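Local structure of thioredoxin reductase (Clostridium acetobutylicum ATCC 824, 6GNA) at residues E104-I109 against E282-K287. The protein probably reduces thioredoxin, using a bound FAD and electrons supplied by ferredoxin instead of a pyridine nucleotide. Residues are numbered along the deposited sequence; the frame is centred on the assembly and turned at random.
Sequences EASKVI and EKLYTK
Lys107 and Leu284 carry this contact, their side chains running past each other in opposite directions where the corner between two strands meets the last turn of the C-terminal helix 266-286. The closer-packed part is wholly aliphatic. CG of Lys107 lies 4.0 Å from CG of Leu284, and next to it, CB of Ser106 sits 3.9 Å from Leu284 CD2; Lys107 CG is 4.1 Å from that same Leu284 CD2. Leu284 also touches Ile9 and Asp8, which ties the helix end to the start of strand 9-12.

The lysine chain bends at its second torsion (chi2 -67°) and then runs straight out, crossing the Lys283 side chain at about a right angle. Its end passes over the root of that neighbour: Lys107 CE is 3.9 Å from Lys283 CB. The two ammonium groups do not meet: the end of Lys283 leads away from the strands, and its side chain touches Glu247.

Toward solvent the contact is looser and works through water. No direct hydrogen bond joins the segments; instead NZ of Lys107 donates to a water 2.7 Å away, and that water donates to the carbonyl O of Lys283 at 3.1 Å. The positive charge is thus linked to a carbonyl close to the C-terminal end of the helix, where the dipole would probably suit it. With just 156 Å² buried, this is a surface contact, anchored by the leucine and bridged by water on its outer side. At Ser106 and Lys107 the chain passes from strand 102-105 of the mixed sheet into strand 108-110 of the parallel sheet, beside 9-12; the terminal helix packing against that sheet belongs to the Rossmann-like, FAD-binding half of the pyridine nucleotide-disulphide oxidoreductase fold.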
loop_
_atom_site.group_PDB
_atom_site.type_symbol
_atom_site.label_atom_id
_atom_site.label_comp_id
_atom_site.label_asym_id
_atom_site.label_seq_id
_atom_site.Cartn_x
_atom_site.Cartn_y
_atom_site.Cartn_z
ATOM N N GLU A 104 -26.441 2.297 -9.050
ATOM C CA GLU A 104 -26.045 3.549 -8.430
ATOM C C GLU A 104 -25.258 3.228 -7.170
ATOM O O GLU A 104 -25.564 2.264 -6.460
ATOM C CB GLU A 104 -27.254 4.420 -8.100
ATOM C CG GLU A 104 -27.798 5.126 -9.327
ATOM C CD GLU A 104 -29.038 5.943 -9.050
ATOM O OE1 GLU A 104 -29.385 6.137 -7.866
ATOM O OE2 GLU A 104 -29.665 6.397 -10.031
ATOM N N ALA A 105 -24.230 4.028 -6.907
ATOM C CA ALA A 105 -23.412 3.843 -5.722
ATOM C C ALA A 105 -22.986 5.192 -5.166
ATOM O O ALA A 105 -22.734 6.135 -5.920
ATOM C CB ALA A 105 -22.177 2.980 -6.020
ATOM N N SER A 106 -22.911 5.282 -3.839
ATOM C CA SER A 106 -22.503 6.535 -3.219
ATOM C C SER A 106 -21.008 6.776 -3.398
ATOM O O SER A 106 -20.575 7.913 -3.624
ATOM C CB SER A 106 -22.871 6.523 -1.735
ATOM O OG SER A 106 -24.273 6.409 -1.558
ATOM N N LYS A 107 -20.210 5.719 -3.298
ATOM C CA LYS A 107 -18.764 5.801 -3.451
ATOM C C LYS A 107 -18.339 4.757 -4.467
ATOM O O LYS A 107 -18.935 3.684 -4.549
ATOM C CB LYS A 107 -18.025 5.510 -2.132
ATOM C CG LYS A 107 -18.524 6.317 -0.934
ATOM C CD LYS A 107 -18.218 7.786 -1.085
ATOM C CE LYS A 107 -18.792 8.594 0.073
ATOM N NZ LYS A 107 -18.552 10.043 -0.098
ATOM N N VAL A 108 -17.301 5.072 -5.229
ATOM C CA VAL A 108 -16.751 4.156 -6.221
ATOM C C VAL A 108 -15.267 3.980 -5.933
ATOM O O VAL A 108 -14.577 4.958 -5.622
ATOM C CB VAL A 108 -16.964 4.676 -7.656
ATOM C CG1 VAL A 108 -16.149 3.892 -8.660
ATOM C CG2 VAL A 108 -18.443 4.634 -8.020
ATOM N N ILE A 109 -14.779 2.740 -6.031
ATOM C CA ILE A 109 -13.349 2.443 -5.943
ATOM C C ILE A 109 -12.934 1.816 -7.273
ATOM O O ILE A 109 -13.352 0.705 -7.602
ATOM C CB ILE A 109 -13.019 1.520 -4.766
ATOM C CG1 ILE A 109 -13.450 2.165 -3.440
ATOM C CG2 ILE A 109 -11.508 1.221 -4.732
ATOM C CD1 ILE A 109 -13.315 1.252 -2.240
ATOM N N GLU A 282 -15.310 5.704 5.938
ATOM C CA GLU A 282 -15.295 6.837 6.850
ATOM C C GLU A 282 -16.190 7.947 6.328
ATOM O O GLU A 282 -16.985 8.527 7.077
ATOM C CB GLU A 282 -13.867 7.355 7.023
ATOM C CG GLU A 282 -13.750 8.517 8.002
ATOM C CD GLU A 282 -12.342 9.072 8.087
ATOM O OE1 GLU A 282 -11.521 8.761 7.197
ATOM O OE2 GLU A 282 -12.057 9.825 9.043
ATOM N N LYS A 283 -16.074 8.256 5.033
ATOM C CA LYS A 283 -16.890 9.312 4.443
ATOM C C LYS A 283 -18.378 8.971 4.480
ATOM O O LYS A 283 -19.214 9.874 4.608
ATOM C CB LYS A 283 -16.435 9.601 3.013
ATOM C CG LYS A 283 -15.055 10.247 2.889
ATOM C CD LYS A 283 -15.005 11.705 3.328
ATOM C CE LYS A 283 -13.936 12.450 2.529
ATOM N NZ LYS A 283 -13.425 13.674 3.187
ATOM N N LEU A 284 -18.733 7.687 4.385
ATOM C CA LEU A 284 -20.138 7.298 4.455
ATOM C C LEU A 284 -20.705 7.506 5.855
ATOM O O LEU A 284 -21.881 7.858 6.009
ATOM C CB LEU A 284 -20.297 5.836 4.046
ATOM C CG LEU A 284 -20.220 5.530 2.554
ATOM C CD1 LEU A 284 -20.036 4.039 2.344
ATOM C CD2 LEU A 284 -21.480 6.019 1.858
ATOM N N TYR A 285 -19.895 7.278 6.886
ATOM C CA TYR A 285 -20.377 7.450 8.252
ATOM C C TYR A 285 -20.379 8.909 8.685
ATOM O O TYR A 285 -21.160 9.284 9.567
ATOM C CB TYR A 285 -19.548 6.610 9.222
ATOM C CG TYR A 285 -19.956 5.157 9.238
ATOM C CD1 TYR A 285 -21.187 4.771 9.755
ATOM C CD2 TYR A 285 -19.121 4.175 8.735
ATOM C CE1 TYR A 285 -21.571 3.448 9.773
ATOM C CE2 TYR A 285 -19.496 2.844 8.748
ATOM C CZ TYR A 285 -20.723 2.486 9.268
ATOM O OH TYR A 285 -21.103 1.165 9.283
ATOM N N THR A 286 -19.526 9.740 8.090
ATOM C CA THR A 286 -19.503 11.161 8.418
ATOM C C THR A 286 -20.406 11.995 7.519
ATOM O O THR A 286 -20.713 13.141 7.868
ATOM C CB THR A 286 -18.071 11.708 8.333
ATOM O OG1 THR A 286 -17.575 11.566 6.995
ATOM C CG2 THR A 286 -17.148 10.968 9.289
ATOM N N LYS A 287 -20.835 11.452 6.381
ATOM C CA LYS A 287 -21.679 12.181 5.436
ATOM C C LYS A 287 -21.000 13.457 4.938
ATOM O O LYS A 287 -19.776 13.520 4.817
ATOM C CB LYS A 287 -23.030 12.535 6.068
ATOM C CG LYS A 287 -23.813 11.341 6.591
ATOM C CD LYS A 287 -25.190 11.758 7.083
HETATM O O HOH W 1 -19.399 11.568 2.021
#